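Long-range contact in uncharacterized protein Rv2277c (Mycobacterium tuberculosis, PDB 5VUG), which is uncharacterized but carries a TIM-barrel domain of the glycerophosphodiester phosphodiesterase family and so probably hydrolyses phosphoric diesters: residues T76-N88 with Y99-Q111. Numbering follows the deposited sequence.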
loop_
_atom_site.group_PDB
_atom_site.type_symbol
_atom_site.label_atom_id
_atom_site.label_comp_id
_atom_site.label_asym_id
_atom_site.label_seq_id
_atom_site.Cartn_x
_atom_site.Cartn_y
_atom_site.Cartn_z
ATOM N N THR A 76 -8.724 -34.936 22.269
ATOM C CA THR A 76 -7.590 -35.835 22.124
ATOM C C THR A 76 -7.510 -36.318 20.681
ATOM O O THR A 76 -8.469 -36.211 19.913
ATOM C CB THR A 76 -7.795 -37.061 23.007
ATOM O OG1 THR A 76 -8.947 -37.774 22.538
ATOM C CG2 THR A 76 -8.021 -36.654 24.449
ATOM N N VAL A 77 -6.349 -36.864 20.310
ATOM C CA VAL A 77 -6.198 -37.374 18.951
ATOM C C VAL A 77 -7.185 -38.509 18.690
ATOM O O VAL A 77 -7.724 -38.638 17.584
ATOM C CB VAL A 77 -4.735 -37.770 18.664
ATOM C CG1 VAL A 77 -4.322 -38.961 19.504
ATOM C CG2 VAL A 77 -4.544 -38.068 17.171
ATOM N N GLN A 78 -7.445 -39.346 19.696
ATOM C CA GLN A 78 -8.409 -40.424 19.507
ATOM C C GLN A 78 -9.788 -39.869 19.174
ATOM O O GLN A 78 -10.478 -40.384 18.286
ATOM C CB GLN A 78 -8.454 -41.320 20.746
ATOM C CG GLN A 78 -9.381 -42.519 20.602
ATOM C CD GLN A 78 -9.276 -43.489 21.768
ATOM O OE1 GLN A 78 -8.308 -43.464 22.529
ATOM N NE2 GLN A 78 -10.275 -44.354 21.910
ATOM N N GLN A 79 -10.186 -38.784 19.844
ATOM C CA GLN A 79 -11.461 -38.140 19.542
ATOM C C GLN A 79 -11.460 -37.493 18.161
ATOM O O GLN A 79 -12.456 -37.584 17.433
ATOM C CB GLN A 79 -11.783 -37.106 20.618
ATOM C CG GLN A 79 -12.049 -37.744 21.970
ATOM C CD GLN A 79 -12.096 -36.749 23.103
ATOM O OE1 GLN A 79 -11.516 -35.668 23.028
ATOM N NE2 GLN A 79 -12.796 -37.112 24.168
ATOM N N LEU A 80 -10.361 -36.825 17.791
ATOM C CA LEU A 80 -10.294 -36.148 16.499
ATOM C C LEU A 80 -10.378 -37.140 15.352
ATOM O O LEU A 80 -11.023 -36.866 14.334
ATOM C CB LEU A 80 -8.997 -35.343 16.398
ATOM C CG LEU A 80 -8.930 -34.131 17.325
ATOM C CD1 LEU A 80 -7.492 -33.690 17.547
ATOM C CD2 LEU A 80 -9.753 -33.009 16.746
ATOM N N GLN A 81 -9.719 -38.292 15.490
ATOM C CA GLN A 81 -9.703 -39.268 14.406
ATOM C C GLN A 81 -11.046 -39.960 14.215
ATOM O O GLN A 81 -11.228 -40.664 13.213
ATOM C CB GLN A 81 -8.575 -40.281 14.612
ATOM C CG GLN A 81 -7.187 -39.692 14.421
ATOM C CD GLN A 81 -6.094 -40.738 14.541
ATOM O OE1 GLN A 81 -5.770 -41.192 15.640
ATOM N NE2 GLN A 81 -5.528 -41.135 13.408
ATOM N N GLN A 82 -11.986 -39.773 15.136
ATOM C CA GLN A 82 -13.349 -40.238 14.935
ATOM C C GLN A 82 -14.212 -39.247 14.163
ATOM O O GLN A 82 -15.301 -39.624 13.711
ATOM C CB GLN A 82 -14.001 -40.566 16.283
ATOM C CG GLN A 82 -13.381 -41.761 16.980
ATOM C CD GLN A 82 -13.530 -43.036 16.176
ATOM O OE1 GLN A 82 -12.542 -43.640 15.756
ATOM N NE2 GLN A 82 -14.771 -43.448 15.951
ATOM N N LEU A 83 -13.757 -38.005 13.984
ATOM C CA LEU A 83 -14.547 -37.003 13.278
ATOM C C LEU A 83 -14.387 -37.155 11.773
ATOM O O LEU A 83 -13.307 -37.489 11.275
ATOM C CB LEU A 83 -14.141 -35.588 13.699
ATOM C CG LEU A 83 -14.297 -35.276 15.189
ATOM C CD1 LEU A 83 -13.778 -33.859 15.498
ATOM C CD2 LEU A 83 -15.751 -35.443 15.627
ATOM N N ASN A 84 -15.473 -36.899 11.051
ATOM C CA ASN A 84 -15.497 -37.000 9.596
ATOM C C ASN A 84 -15.220 -35.611 9.029
ATOM O O ASN A 84 -16.092 -34.739 9.050
ATOM C CB ASN A 84 -16.861 -37.522 9.158
ATOM C CG ASN A 84 -16.985 -37.653 7.656
ATOM O OD1 ASN A 84 -16.058 -37.341 6.910
ATOM N ND2 ASN A 84 -18.134 -38.138 7.204
ATOM N N ALA A 85 -13.996 -35.402 8.516
ATOM C CA ALA A 85 -13.579 -34.135 7.916
ATOM C C ALA A 85 -14.103 -33.942 6.492
ATOM O O ALA A 85 -13.724 -32.971 5.823
ATOM C CB ALA A 85 -12.049 -34.014 7.939
ATOM N N GLY A 86 -14.939 -34.851 6.003
ATOM C CA GLY A 86 -15.667 -34.657 4.768
ATOM C C GLY A 86 -17.103 -34.241 4.981
ATOM O O GLY A 86 -17.886 -34.229 4.023
ATOM N N TRP A 87 -17.465 -33.884 6.213
ATOM C CA TRP A 87 -18.867 -33.698 6.582
ATOM C C TRP A 87 -19.553 -32.648 5.722
ATOM O O TRP A 87 -20.735 -32.792 5.383
ATOM C CB TRP A 87 -18.937 -33.268 8.040
ATOM C CG TRP A 87 -20.310 -33.278 8.623
ATOM C CD1 TRP A 87 -21.092 -32.191 8.921
ATOM C CD2 TRP A 87 -21.054 -34.428 9.015
ATOM N NE1 TRP A 87 -22.283 -32.604 9.469
ATOM C CE2 TRP A 87 -22.284 -33.973 9.538
ATOM C CE3 TRP A 87 -20.804 -35.802 8.975
ATOM C CZ2 TRP A 87 -23.250 -34.843 10.019
ATOM C CZ3 TRP A 87 -21.770 -36.662 9.452
ATOM C CH2 TRP A 87 -22.979 -36.180 9.961
ATOM N N ASN A 88 -18.836 -31.579 5.369
ATOM C CA ASN A 88 -19.414 -30.440 4.664
ATOM C C ASN A 88 -18.888 -30.273 3.245
ATOM O O ASN A 88 -19.204 -29.272 2.588
ATOM C CB ASN A 88 -19.213 -29.165 5.480
ATOM C CG ASN A 88 -20.088 -29.142 6.715
ATOM O OD1 ASN A 88 -21.214 -29.664 6.695
ATOM N ND2 ASN A 88 -19.582 -28.559 7.808
ATOM N N TYR A 99 -19.457 -37.223 1.178
ATOM C CA TYR A 99 -18.593 -37.898 2.136
ATOM C C TYR A 99 -19.215 -38.054 3.520
ATOM O O TYR A 99 -18.559 -38.588 4.420
ATOM C CB TYR A 99 -17.201 -37.246 2.190
ATOM C CG TYR A 99 -16.472 -37.390 0.874
ATOM C CD1 TYR A 99 -15.800 -38.560 0.563
ATOM C CD2 TYR A 99 -16.489 -36.368 -0.075
ATOM C CE1 TYR A 99 -15.149 -38.710 -0.654
ATOM C CE2 TYR A 99 -15.841 -36.509 -1.290
ATOM C CZ TYR A 99 -15.169 -37.681 -1.574
ATOM O OH TYR A 99 -14.522 -37.839 -2.788
ATOM N N ARG A 100 -20.466 -37.630 3.713
ATOM C CA ARG A 100 -21.148 -37.970 4.960
ATOM C C ARG A 100 -21.375 -39.468 5.079
ATOM O O ARG A 100 -21.456 -39.995 6.194
ATOM C CB ARG A 100 -22.479 -37.239 5.068
ATOM C CG ARG A 100 -22.288 -35.782 5.299
ATOM C CD ARG A 100 -23.476 -35.128 5.954
ATOM N NE ARG A 100 -23.169 -33.714 6.075
ATOM C CZ ARG A 100 -24.040 -32.758 6.346
ATOM N NH1 ARG A 100 -25.328 -33.045 6.540
ATOM N NH2 ARG A 100 -23.610 -31.510 6.422
ATOM N N GLN A 101 -21.477 -40.166 3.952
ATOM C CA GLN A 101 -21.671 -41.606 3.956
ATOM C C GLN A 101 -20.391 -42.380 3.676
ATOM O O GLN A 101 -20.399 -43.612 3.767
ATOM C CB GLN A 101 -22.753 -42.002 2.942
ATOM C CG GLN A 101 -23.747 -40.888 2.615
ATOM C CD GLN A 101 -24.495 -40.364 3.834
ATOM O OE1 GLN A 101 -24.589 -41.036 4.863
ATOM N NE2 GLN A 101 -25.028 -39.152 3.719
ATOM N N ARG A 102 -19.290 -41.688 3.339
ATOM C CA ARG A 102 -17.988 -42.315 3.098
ATOM C C ARG A 102 -16.966 -41.416 3.793
ATOM O O ARG A 102 -16.321 -40.581 3.158
ATOM C CB ARG A 102 -17.687 -42.462 1.604
ATOM C CG ARG A 102 -16.370 -43.190 1.288
ATOM C CD ARG A 102 -15.265 -42.234 0.818
ATOM N NE ARG A 102 -14.006 -42.922 0.524
ATOM C CZ ARG A 102 -12.926 -42.890 1.302
ATOM N NH1 ARG A 102 -12.934 -42.197 2.433
ATOM N NH2 ARG A 102 -11.831 -43.550 0.944
ATOM N N ALA A 103 -16.821 -41.603 5.105
ATOM C CA ALA A 103 -16.085 -40.647 5.924
ATOM C C ALA A 103 -14.622 -40.542 5.505
ATOM O O ALA A 103 -13.974 -41.540 5.168
ATOM C CB ALA A 103 -16.166 -41.034 7.399
ATOM N N THR A 104 -14.116 -39.308 5.516
ATOM C CA THR A 104 -12.692 -39.013 5.394
ATOM C C THR A 104 -12.256 -38.405 6.724
ATOM O O THR A 104 -12.474 -37.204 6.958
ATOM C CB THR A 104 -12.445 -38.028 4.243
ATOM O OG1 THR A 104 -13.265 -36.863 4.419
ATOM C CG2 THR A 104 -12.780 -38.661 2.894
ATOM N N PRO A 105 -11.668 -39.182 7.634
ATOM C CA PRO A 105 -11.411 -38.676 8.988
ATOM C C PRO A 105 -10.266 -37.675 9.025
ATOM O O PRO A 105 -9.455 -37.573 8.105
ATOM C CB PRO A 105 -11.048 -39.936 9.781
ATOM C CG PRO A 105 -10.592 -40.918 8.765
ATOM C CD PRO A 105 -11.338 -40.609 7.495
ATOM N N ILE A 106 -10.193 -36.943 10.133
ATOM C CA ILE A 106 -9.004 -36.128 10.405
ATOM C C ILE A 106 -7.795 -37.045 10.535
ATOM O O ILE A 106 -7.800 -37.949 11.384
ATOM C CB ILE A 106 -9.163 -35.296 11.685
ATOM C CG1 ILE A 106 -10.283 -34.261 11.540
ATOM C CG2 ILE A 106 -7.826 -34.639 12.067
ATOM C CD1 ILE A 106 -10.571 -33.505 12.839
ATOM N N PRO A 107 -6.727 -36.831 9.749
ATOM C CA PRO A 107 -5.516 -37.649 9.891
ATOM C C PRO A 107 -4.472 -36.997 10.785
ATOM O O PRO A 107 -4.447 -35.771 10.937
ATOM C CB PRO A 107 -4.997 -37.711 8.454
ATOM C CG PRO A 107 -5.341 -36.297 7.914
ATOM C CD PRO A 107 -6.637 -35.897 8.603
ATOM N N THR A 108 -3.577 -37.796 11.354
ATOM C CA THR A 108 -2.430 -37.202 12.017
ATOM C C THR A 108 -1.434 -36.724 10.964
ATOM O O THR A 108 -1.439 -37.182 9.813
ATOM C CB THR A 108 -1.723 -38.217 12.922
ATOM O OG1 THR A 108 -1.218 -39.314 12.135
ATOM C CG2 THR A 108 -2.657 -38.733 14.015
ATOM N N LEU A 109 -0.573 -35.782 11.368
ATOM C CA LEU A 109 0.522 -35.377 10.491
ATOM C C LEU A 109 1.375 -36.580 10.117
ATOM O O LEU A 109 1.809 -36.715 8.966
ATOM C CB LEU A 109 1.368 -34.299 11.166
ATOM C CG LEU A 109 2.647 -33.890 10.418
ATOM C CD1 LEU A 109 2.335 -33.266 9.061
ATOM C CD2 LEU A 109 3.448 -32.927 11.283
ATOM N N GLU A 110 1.602 -37.478 11.080
ATOM C CA GLU A 110 2.412 -38.667 10.826
ATOM C C GLU A 110 1.782 -39.546 9.747
ATOM O O GLU A 110 2.481 -40.033 8.843
ATOM C CB GLU A 110 2.619 -39.425 12.144
ATOM C CG GLU A 110 3.556 -40.610 12.064
ATOM C CD GLU A 110 4.287 -40.893 13.380
ATOM O OE1 GLU A 110 5.081 -41.851 13.406
ATOM O OE2 GLU A 110 4.088 -40.160 14.378
ATOM N N GLN A 111 0.459 -39.744 9.808
ATOM C CA GLN A 111 -0.228 -40.491 8.755
ATOM C C GLN A 111 -0.096 -39.791 7.411
ATOM O O GLN A 111 0.094 -40.443 6.379
ATOM C CB GLN A 111 -1.715 -40.644 9.087
ATOM C CG GLN A 111 -2.054 -41.722 10.100
ATOM C CD GLN A 111 -3.505 -41.672 10.552
ATOM O OE1 GLN A 111 -4.060 -40.600 10.798
ATOM N NE2 GLN A 111 -4.127 -42.841 10.664
HETATM O O HOH W 1 -7.529 -40.669 10.870
HETATM O O HOH W 2 -19.436 -34.450 1.803
#
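Asn84, whose side chain closes an Asx turn within 76-88, also ties that segment of the TIM-barrel domain to 99-111, beside a single beta bridge to Pro105. Asn84 OD1 accepts from Gly86 N at 2.9 Å and from Thr104 N at 3.1 Å, the two donors lying over opposite faces of the amide. With CG anti to the backbone N (chi1 180°), the same amide sends ND2 to Tyr99 O in a nearly straight bond of 2.9 Å, so three bonds fix its rotation. Weak backbone bonds run from Ala85 N to Thr104 O and from Ile106 N to Leu83 O. Farther along, the guanidinium of Arg100 lies flat on the Trp87 indole, planes 17° apart; CZ lies over the five-membered ring, a cation-pi contact, while CD makes a CH-pi contact over the six-membered ring. Arg100 NE donates to Trp87 O at 2.7 Å, and NH2 reaches Asn88 OD1 at 3.0 Å; Asn88 ND2 is bonded in turn to Thr64 O. On the apolar side, Ile106 CD1 meets Leu80 CD2 at 4.0 Å and CG1 packs on Ala85 CB. Ile106 and Val77 also rest on Val55 of strand 54-56, while Thr104 and Tyr99 touch Leu29 of helix 28-36, and Thr108 is the N-cap of helix 109-114, in a capping box with Gln111; Leu109 packs on helix 134-145.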